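Local coordinates for protein catechol 1,2-dioxygenase (Acinetobacter sp., PDB 1DMH) that catalyses the iron(III)-dependent intradiol cleavage of catechol by dioxygen to cis,cis-muconate, working as a homodimer whose subunits are joined through N-terminal helices, at residues A[27-30]-A[31-34]; A[49-52]-A[53-56]; A[62-65]-A[66-70]. One frame throughout, in Å; residues are numbered along the deposited sequence.

Contact 1. Residues A[27-30]-A[31-34]; sequences NPRV and KQII. With LIO ([1-pentadecanoyl-2-decanoyl-glycerol-3-yl]phosphonyl choline), chain G.
The first two turns of helix 28-47, part of the helical zipper that links the two subunits, are closed here by Arg29 reaching Gln32 and by four i to i+4 backbone bonds. Asn27 sits at the N-cap, and its O takes the first of these, from Lys31 N at 2.9 Å; the last runs from Ile34 N to Val30 O. The Arg29 chain leaves with CG anti to the backbone N and bends at chi2 (59°), which carries the guanidinium forward along the helix, toward Gln32 and Ile33. Arg29 NH1 then donates to Gln32 OE1 at 2.8 Å. The amide oxygen lies at the guanidinium edge, near its plane, while the two flat groups are turned 74° apart. Ile33 comes over one guanidinium face, with CD1 3.7 Å from Arg29 NE. Val30 and Ile34 run side by side, CG1 to CG1 at 4.0 Å, on the side that meets the acyl chains of the bound phospholipid. There Ile34 CD1 lies 4.0 Å from lipid C37, and Ile33 CD1 lies 3.7 Å from C14 of the other acyl chain. Lys31 extends away to the carbonyls of Gly20 and Gly25. Gln32 at the edge and Ile33 on a face limit the rotation of the guanidinium, while its NH2 makes a salt bridge to Glu54 and a hydrogen bond to Leu48 O, both of the second subunit.

Contact 2. Residues A[49-52]-A[53-56]; sequences NITS and DEYW. With LIO ([1-pentadecanoyl-2-decanoyl-glycerol-3-yl]phosphonyl choline), chain E.
Glu54 reaches back over the start of helix 52-67 to Thr51, the N-cap residue, and the two form a capping box. From Glu54 CB, which lies 3.8 Å from Ile50 CG2, the chain runs on extended (chi2 171°). Glu54 CG passes 3.4 Å from Thr51 OG1. The same Glu54 CG lies 3.3 Å from the ester carbonyl oxygen O11 of the bound phospholipid. At the tip, Glu54 OE1 accepts from Thr51 N at 3.0 Å; the N-H arrives on the anti side of the carboxylate, 17° out of its plane. The return bond goes from Glu54 N to Thr51 OG1 at 3.1 Å. Thr51 chi1 of 68° sets that hydroxyl between its own N and carbonyl carbon, facing the first turn. Across the first turn, a water joins Ser52 OG to Trp56 NE1, lying at the edge of the indole and accepting from NE1 at 3.1 Å. The Tyr55 ring runs beside the lipid tail, its OH bonded to Ser75 of the second subunit. OE2 of Glu54 forms a salt bridge with Arg29 on helix 28-47 of that subunit, whose Arg306 makes a cation-pi contact with Trp56, so this helix start is set into the dimer interface.

Contact 3. Residues A[62-65]-A[66-70]; sequences LNQL and GANQE
Leu65 O receives Glu70 N at 3.0 Å in a Schellman motif that ends helix 52-67. The bond is nearly straight, with an N-H...O angle of 172°, and the same oxygen also takes a weak bond from Asn68 N at 3.4 Å. Inside this wrap, Gln69 N donates to Gly66 O at 3.0 Å; Gln69, with its positive phi, is the C-prime residue that turns the chain out of the helix. The side chain of Leu65 follows the same path. Its CG stands anti to the backbone N (chi1 -178°), which carries Leu65 CD1 forward over the turn, against the Glu70 carbonyl (3.6 Å to Glu70 O) and beside Glu70 CB. Behind this first shell come the i to i+4 bonds Gly66 N to Leu62 O and Ala67 N to Asn63 O, followed by Asn68 N to Gln64 O, whose donor lies above the carbonyl plane. The side chains of Gln64 and Asn68 lie alongside one another, pointing the same way, and both pack on Pro207 at the start of helix 207-214. Further out, Glu70 OE1 is bonded to Thr208 OG1, which ties the turn to that helix of the catalytic region; the Glu70 side chain is about 6 Å from that of Tyr200, an iron-binding residue of the enzyme that also lines the 4-methylcatechol pocket. Toward the dimer partner, Asn63 OD1 accepts from Ala71 N of the second subunit, and Leu62 touches a bound phospholipid. Packed against the backbone one turn back, Ala67 CB lies 3.2 Å from Asn63 O.

In the fold
From the N terminus the three contacts follow in series; none nests in or crosses another. Contact 1 starts helix 28-47 as the chain leaves the preceding loop. Contact 2 starts helix 52-67 just after the short connection between the two helices, and contact 3 ends that same helix where the chain turns toward helix 71-77. Contacts 1 and 2 have centres 26 Å apart within the subunit, yet contact 1 of one subunit meets contact 2 of the other, Arg29 to Glu54. Contact 3, about 20 Å from contact 2 between centres, ties the helical linker to helix 207-214. All three touch the second subunit and border bound phospholipid.

Contact 1. Residues A[27-30]-A[31-34]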
loop_
_atom_site.group_PDB
_atom_site.type_symbol
_atom_site.label_atom_id
_atom_site.label_comp_id
_atom_site.label_asym_id
_atom_site.label_seq_id
_atom_site.Cartn_x
_atom_site.Cartn_y
_atom_site.Cartn_z
ATOM N N ASN A 27 19.301 0.859 8.056
ATOM C CA ASN A 27 18.785 0.585 9.389
ATOM C C ASN A 27 18.565 -0.920 9.522
ATOM O O ASN A 27 17.703 -1.503 8.859
ATOM C CB ASN A 27 17.488 1.389 9.545
ATOM C CG ASN A 27 16.834 1.221 10.893
ATOM O OD1 ASN A 27 15.981 2.022 11.274
ATOM N ND2 ASN A 27 17.195 0.174 11.607
ATOM N N PRO A 28 19.384 -1.579 10.353
ATOM C CA PRO A 28 19.316 -3.022 10.593
ATOM C C PRO A 28 17.935 -3.540 10.976
ATOM O O PRO A 28 17.553 -4.656 10.604
ATOM C CB PRO A 28 20.365 -3.228 11.692
ATOM C CG PRO A 28 20.434 -1.846 12.353
ATOM C CD PRO A 28 20.486 -0.993 11.130
ATOM N N ARG A 29 17.186 -2.734 11.717
ATOM C CA ARG A 29 15.845 -3.137 12.122
ATOM C C ARG A 29 14.932 -3.188 10.898
ATOM O O ARG A 29 14.152 -4.133 10.722
ATOM C CB ARG A 29 15.269 -2.152 13.153
ATOM C CG ARG A 29 13.818 -2.429 13.584
ATOM C CD ARG A 29 13.625 -3.800 14.207
ATOM N NE ARG A 29 12.295 -3.911 14.805
ATOM C CZ ARG A 29 11.774 -5.029 15.312
ATOM N NH1 ARG A 29 12.484 -6.149 15.287
ATOM N NH2 ARG A 29 10.553 -5.019 15.869
ATOM N N VAL A 30 15.010 -2.159 10.064
ATOM C CA VAL A 30 14.183 -2.145 8.877
ATOM C C VAL A 30 14.592 -3.327 7.976
ATOM O O VAL A 30 13.730 -4.032 7.445
ATOM C CB VAL A 30 14.308 -0.790 8.134
ATOM C CG1 VAL A 30 13.541 -0.818 6.818
ATOM C CG2 VAL A 30 13.768 0.327 9.030
ATOM N N LYS A 31 15.892 -3.570 7.821
ATOM C CA LYS A 31 16.336 -4.675 6.977
ATOM C C LYS A 31 15.817 -6.023 7.497
ATOM O O LYS A 31 15.433 -6.908 6.733
ATOM C CB LYS A 31 17.863 -4.705 6.913
ATOM C CG LYS A 31 18.516 -3.453 6.314
ATOM C CD LYS A 31 20.022 -3.668 6.302
ATOM C CE LYS A 31 20.780 -2.500 5.732
ATOM N NZ LYS A 31 22.232 -2.832 5.780
ATOM N N GLN A 32 15.811 -6.167 8.814
ATOM C CA GLN A 32 15.336 -7.385 9.453
ATOM C C GLN A 32 13.870 -7.633 9.119
ATOM O O GLN A 32 13.482 -8.747 8.778
ATOM C CB GLN A 32 15.493 -7.246 10.959
ATOM C CG GLN A 32 14.909 -8.368 11.751
ATOM C CD GLN A 32 15.140 -8.181 13.257
ATOM O OE1 GLN A 32 14.623 -7.231 13.879
ATOM N NE2 GLN A 32 15.945 -9.078 13.846
ATOM N N ILE A 33 13.062 -6.587 9.228
ATOM C CA ILE A 33 11.632 -6.713 8.953
ATOM C C ILE A 33 11.389 -6.963 7.455
ATOM O O ILE A 33 10.647 -7.877 7.080
ATOM C CB ILE A 33 10.864 -5.451 9.460
ATOM C CG1 ILE A 33 10.977 -5.382 10.998
ATOM C CG2 ILE A 33 9.357 -5.481 9.002
ATOM C CD1 ILE A 33 10.516 -4.053 11.581
ATOM N N ILE A 34 12.036 -6.172 6.602
ATOM C CA ILE A 34 11.885 -6.328 5.158
ATOM C C ILE A 34 12.287 -7.727 4.702
ATOM O O ILE A 34 11.564 -8.353 3.916
ATOM C CB ILE A 34 12.729 -5.298 4.396
ATOM C CG1 ILE A 34 12.193 -3.894 4.671
ATOM C CG2 ILE A 34 12.677 -5.587 2.896
ATOM C CD1 ILE A 34 10.765 -3.702 4.226
HETATM C C1 LIO G . 11.413 5.122 10.145
HETATM C C2 LIO G . 11.190 4.133 9.202
HETATM C C3 LIO G . 10.786 2.983 9.863
HETATM C C4 LIO G . 12.454 7.394 13.698
HETATM C C5 LIO G . 13.297 8.640 14.064
HETATM C C6 LIO G . 12.179 8.950 16.244
HETATM C C7 LIO G . 14.297 10.007 15.808
HETATM C C8 LIO G . 14.209 7.642 16.122
HETATM C C11 LIO G . 10.125 1.585 11.740
HETATM C C12 LIO G . 9.824 0.533 10.637
HETATM C C13 LIO G . 8.678 -0.378 11.078
HETATM C C14 LIO G . 8.365 -1.423 10.012
HETATM C C15 LIO G . 6.852 -1.567 9.937
HETATM C C16 LIO G . 6.447 -2.996 9.620
HETATM C C17 LIO G . 4.920 -3.041 9.574
HETATM C C18 LIO G . 4.436 -4.352 8.960
HETATM C C19 LIO G . 3.636 -4.044 7.696
HETATM C C20 LIO G . 2.151 -4.234 7.977
HETATM C C21 LIO G . 1.344 -3.632 6.827
HETATM C C22 LIO G . -0.146 -3.921 7.053
HETATM C C23 LIO G . -0.965 -3.042 6.117
HETATM C C24 LIO G . -2.444 -3.310 6.317
HETATM C C25 LIO G . -3.231 -2.159 5.711
HETATM C C31 LIO G . 9.866 3.770 6.910
HETATM C C32 LIO G . 10.174 2.281 6.704
HETATM C C33 LIO G . 8.867 1.483 6.859
HETATM C C34 LIO G . 8.481 0.834 5.531
HETATM C C35 LIO G . 8.004 -0.589 5.789
HETATM C C36 LIO G . 6.909 -0.956 4.797
HETATM C C37 LIO G . 6.986 -2.455 4.504
HETATM C C38 LIO G . 5.895 -2.858 3.505
HETATM C C39 LIO G . 6.451 -2.811 2.073
HETATM C C40 LIO G . 5.831 -3.940 1.241
HETATM N N LIO G . 13.486 8.802 15.553
HETATM O O2 LIO G . 10.329 4.583 8.061
HETATM O O3 LIO G . 10.642 2.894 11.303
HETATM O O11 LIO G . 9.942 1.352 12.937
HETATM O O31 LIO G . 9.169 4.331 6.058
HETATM O O1P LIO G . 13.453 4.943 12.182
HETATM O O2P LIO G . 14.409 7.047 11.324
HETATM O O3P LIO G . 12.570 5.992 10.073
HETATM O O4P LIO G . 12.148 7.045 12.309
HETATM P P LIO G . 13.136 6.247 11.473
#

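Contact 2. Residues A[49-52]-A[53-56]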
loop_
_atom_site.group_PDB
_atom_site.type_symbol
_atom_site.label_atom_id
_atom_site.label_comp_id
_atom_site.label_asym_id
_atom_site.label_seq_id
_atom_site.Cartn_x
_atom_site.Cartn_y
_atom_site.Cartn_z
ATOM N N ASN A 49 0.613 -20.318 -5.882
ATOM C CA ASN A 49 0.754 -20.202 -7.338
ATOM C C ASN A 49 0.088 -18.913 -7.828
ATOM O O ASN A 49 -0.760 -18.928 -8.715
ATOM C CB ASN A 49 0.126 -21.414 -8.052
ATOM C CG ASN A 49 0.553 -21.518 -9.509
ATOM O OD1 ASN A 49 -0.066 -22.236 -10.305
ATOM N ND2 ASN A 49 1.623 -20.818 -9.863
ATOM N N ILE A 50 0.470 -17.797 -7.216
ATOM C CA ILE A 50 -0.073 -16.500 -7.578
ATOM C C ILE A 50 0.544 -16.163 -8.925
ATOM O O ILE A 50 1.765 -16.219 -9.085
ATOM C CB ILE A 50 0.284 -15.438 -6.500
ATOM C CG1 ILE A 50 -0.480 -15.747 -5.188
ATOM C CG2 ILE A 50 -0.073 -14.058 -6.997
ATOM C CD1 ILE A 50 -0.030 -14.907 -3.962
ATOM N N THR A 51 -0.305 -15.859 -9.902
ATOM C CA THR A 51 0.144 -15.541 -11.254
ATOM C C THR A 51 0.548 -14.065 -11.362
ATOM O O THR A 51 0.228 -13.254 -10.484
ATOM C CB THR A 51 -0.977 -15.770 -12.266
ATOM O OG1 THR A 51 -2.008 -14.799 -12.038
ATOM C CG2 THR A 51 -1.586 -17.151 -12.102
ATOM N N SER A 52 1.221 -13.702 -12.453
ATOM C CA SER A 52 1.607 -12.307 -12.619
ATOM C C SER A 52 0.384 -11.440 -12.713
ATOM O O SER A 52 0.401 -10.317 -12.235
ATOM C CB SER A 52 2.473 -12.102 -13.869
ATOM O OG SER A 52 3.752 -12.687 -13.678
ATOM N N ASP A 53 -0.678 -11.953 -13.336
ATOM C CA ASP A 53 -1.910 -11.171 -13.453
ATOM C C ASP A 53 -2.448 -10.880 -12.053
ATOM O O ASP A 53 -2.839 -9.757 -11.759
ATOM C CB ASP A 53 -2.978 -11.926 -14.278
ATOM C CG ASP A 53 -2.725 -11.859 -15.788
ATOM O OD1 ASP A 53 -1.638 -11.411 -16.208
ATOM O OD2 ASP A 53 -3.623 -12.255 -16.564
ATOM N N GLU A 54 -2.481 -11.888 -11.195
ATOM C CA GLU A 54 -2.996 -11.654 -9.844
ATOM C C GLU A 54 -2.084 -10.685 -9.100
ATOM O O GLU A 54 -2.556 -9.756 -8.436
ATOM C CB GLU A 54 -3.101 -12.962 -9.063
ATOM C CG GLU A 54 -4.211 -13.857 -9.579
ATOM C CD GLU A 54 -4.183 -15.250 -8.961
ATOM O OE1 GLU A 54 -3.075 -15.795 -8.799
ATOM O OE2 GLU A 54 -5.268 -15.810 -8.657
ATOM N N TYR A 55 -0.780 -10.917 -9.202
ATOM C CA TYR A 55 0.178 -10.063 -8.522
ATOM C C TYR A 55 -0.010 -8.567 -8.855
ATOM O O TYR A 55 -0.087 -7.729 -7.950
ATOM C CB TYR A 55 1.607 -10.490 -8.872
ATOM C CG TYR A 55 2.632 -9.578 -8.221
ATOM C CD1 TYR A 55 2.914 -9.692 -6.860
ATOM C CD2 TYR A 55 3.253 -8.543 -8.949
ATOM C CE1 TYR A 55 3.780 -8.804 -6.224
ATOM C CE2 TYR A 55 4.123 -7.642 -8.324
ATOM C CZ TYR A 55 4.379 -7.784 -6.957
ATOM O OH TYR A 55 5.208 -6.914 -6.300
ATOM N N TRP A 56 -0.087 -8.230 -10.146
ATOM C CA TRP A 56 -0.244 -6.835 -10.536
ATOM C C TRP A 56 -1.587 -6.203 -10.140
ATOM O O TRP A 56 -1.675 -4.991 -9.961
ATOM C CB TRP A 56 0.066 -6.661 -12.023
ATOM C CG TRP A 56 1.520 -6.926 -12.294
ATOM C CD1 TRP A 56 2.066 -8.014 -12.916
ATOM C CD2 TRP A 56 2.619 -6.141 -11.816
ATOM N NE1 TRP A 56 3.446 -7.958 -12.850
ATOM C CE2 TRP A 56 3.812 -6.817 -12.178
ATOM C CE3 TRP A 56 2.712 -4.928 -11.108
ATOM C CZ2 TRP A 56 5.084 -6.324 -11.862
ATOM C CZ3 TRP A 56 3.990 -4.435 -10.782
ATOM C CH2 TRP A 56 5.153 -5.136 -11.163
HETATM C C1 LIO E . -10.562 -8.800 -8.644
HETATM C C2 LIO E . -9.961 -8.580 -7.417
HETATM C C3 LIO E . -8.889 -9.450 -7.307
HETATM C C4 LIO E . -12.237 -8.892 -12.589
HETATM C C5 LIO E . -13.639 -8.673 -13.217
HETATM C C6 LIO E . -12.751 -8.177 -15.465
HETATM C C7 LIO E . -15.058 -8.784 -15.187
HETATM C C8 LIO E . -13.359 -10.451 -14.909
HETATM C C11 LIO E . -7.285 -11.164 -7.951
HETATM C C12 LIO E . -6.646 -10.770 -6.597
HETATM C C13 LIO E . -5.315 -11.469 -6.374
HETATM C C14 LIO E . -4.528 -10.709 -5.316
HETATM C C15 LIO E . -3.109 -11.277 -5.242
HETATM C C16 LIO E . -2.225 -10.335 -4.438
HETATM C C17 LIO E . -0.801 -10.884 -4.350
HETATM C C18 LIO E . -0.160 -10.441 -3.034
HETATM C C19 LIO E . 0.037 -8.929 -3.049
HETATM C C20 LIO E . 1.501 -8.617 -3.246
HETATM C C21 LIO E . 1.773 -7.204 -2.753
HETATM C C22 LIO E . 3.231 -6.868 -3.055
HETATM C C23 LIO E . 3.493 -5.400 -2.764
HETATM C C24 LIO E . 4.951 -5.088 -3.076
HETATM C C25 LIO E . 5.033 -3.755 -3.809
HETATM C C31 LIO E . -9.049 -6.588 -5.893
HETATM C C32 LIO E . -8.563 -7.451 -4.710
HETATM C C33 LIO E . -7.076 -7.156 -4.434
HETATM C C34 LIO E . -6.677 -7.761 -3.086
HETATM C C35 LIO E . -5.167 -7.659 -2.884
HETATM C C36 LIO E . -4.883 -6.746 -1.697
HETATM C C37 LIO E . -3.616 -7.197 -0.968
HETATM C C38 LIO E . -3.359 -6.253 0.214
HETATM C C39 LIO E . -3.320 -7.053 1.519
HETATM C C40 LIO E . -2.717 -6.193 2.633
HETATM N N LIO E . -13.690 -9.021 -14.685
HETATM O O2 LIO E . -9.680 -7.137 -7.123
HETATM O O3 LIO E . -8.510 -10.424 -8.325
HETATM O O11 LIO E . -6.809 -12.041 -8.684
HETATM O O31 LIO E . -8.905 -5.354 -5.821
HETATM O O1P LIO E . -11.741 -10.926 -10.301
HETATM O O2P LIO E . -13.897 -9.753 -10.102
HETATM O O3P LIO E . -11.995 -9.025 -8.716
HETATM O O4P LIO E . -11.983 -8.608 -11.176
HETATM P P LIO E . -12.395 -9.582 -10.074
HETATM O O HOH W 1 5.200 -10.074 -14.217
#

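Contact 3. Residues A[62-65]-A[66-70]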
loop_
_atom_site.group_PDB
_atom_site.type_symbol
_atom_site.label_atom_id
_atom_site.label_comp_id
_atom_site.label_asym_id
_atom_site.label_seq_id
_atom_site.Cartn_x
_atom_site.Cartn_y
_atom_site.Cartn_z
ATOM N N LEU A 62 -2.799 -1.563 -4.123
ATOM C CA LEU A 62 -1.971 -0.830 -3.171
ATOM C C LEU A 62 -1.852 0.643 -3.531
ATOM O O LEU A 62 -1.847 1.504 -2.641
ATOM C CB LEU A 62 -0.586 -1.457 -3.124
ATOM C CG LEU A 62 -0.279 -2.252 -1.875
ATOM C CD1 LEU A 62 -1.516 -2.991 -1.360
ATOM C CD2 LEU A 62 0.874 -3.168 -2.198
ATOM N N ASN A 63 -1.720 0.952 -4.822
ATOM C CA ASN A 63 -1.672 2.365 -5.201
ATOM C C ASN A 63 -3.016 3.032 -4.874
ATOM O O ASN A 63 -3.086 4.134 -4.338
ATOM C CB ASN A 63 -1.394 2.551 -6.700
ATOM C CG ASN A 63 0.079 2.535 -7.025
ATOM O OD1 ASN A 63 0.913 3.039 -6.261
ATOM N ND2 ASN A 63 0.410 1.997 -8.182
ATOM N N GLN A 64 -4.090 2.335 -5.208
ATOM C CA GLN A 64 -5.429 2.854 -4.982
ATOM C C GLN A 64 -5.729 3.055 -3.496
ATOM O O GLN A 64 -6.398 4.016 -3.103
ATOM C CB GLN A 64 -6.412 1.893 -5.621
ATOM C CG GLN A 64 -7.817 2.329 -5.548
ATOM C CD GLN A 64 -8.722 1.403 -6.356
ATOM O OE1 GLN A 64 -8.667 0.166 -6.207
ATOM N NE2 GLN A 64 -9.568 1.995 -7.224
ATOM N N LEU A 65 -5.216 2.151 -2.667
ATOM C CA LEU A 65 -5.422 2.228 -1.219
ATOM C C LEU A 65 -4.783 3.511 -0.679
ATOM O O LEU A 65 -5.421 4.271 0.060
ATOM C CB LEU A 65 -4.780 1.031 -0.518
ATOM C CG LEU A 65 -4.960 0.960 1.011
ATOM C CD1 LEU A 65 -6.434 0.784 1.388
ATOM C CD2 LEU A 65 -4.120 -0.212 1.535
ATOM N N GLY A 66 -3.530 3.736 -1.065
ATOM C CA GLY A 66 -2.816 4.916 -0.609
ATOM C C GLY A 66 -3.313 6.201 -1.243
ATOM O O GLY A 66 -3.331 7.249 -0.606
ATOM N N ALA A 67 -3.705 6.127 -2.507
ATOM C CA ALA A 67 -4.219 7.296 -3.195
ATOM C C ALA A 67 -5.475 7.807 -2.482
ATOM O O ALA A 67 -5.736 9.008 -2.464
ATOM C CB ALA A 67 -4.537 6.948 -4.637
ATOM N N ASN A 68 -6.243 6.905 -1.883
ATOM C CA ASN A 68 -7.456 7.295 -1.171
ATOM C C ASN A 68 -7.228 7.451 0.326
ATOM O O ASN A 68 -8.185 7.590 1.091
ATOM C CB ASN A 68 -8.576 6.269 -1.380
ATOM C CG ASN A 68 -9.145 6.317 -2.764
ATOM O OD1 ASN A 68 -8.531 5.870 -3.734
ATOM N ND2 ASN A 68 -10.318 6.879 -2.874
ATOM N N GLN A 69 -5.969 7.420 0.736
ATOM C CA GLN A 69 -5.623 7.545 2.140
ATOM C C GLN A 69 -6.435 6.596 3.010
ATOM O O GLN A 69 -6.901 6.991 4.076
ATOM C CB GLN A 69 -5.856 8.978 2.609
ATOM C CG GLN A 69 -4.970 9.974 1.906
ATOM C CD GLN A 69 -3.525 9.741 2.225
ATOM O OE1 GLN A 69 -2.681 9.602 1.322
ATOM N NE2 GLN A 69 -3.214 9.686 3.525
ATOM N N GLU A 70 -6.623 5.358 2.563
ATOM C CA GLU A 70 -7.398 4.411 3.357
ATOM C C GLU A 70 -6.637 3.281 4.012
ATOM O O GLU A 70 -7.264 2.357 4.476
ATOM C CB GLU A 70 -8.549 3.790 2.538
ATOM C CG GLU A 70 -9.755 4.703 2.387
ATOM C CD GLU A 70 -10.955 4.011 1.726
ATOM O OE1 GLU A 70 -10.944 2.777 1.606
ATOM O OE2 GLU A 70 -11.926 4.701 1.340
#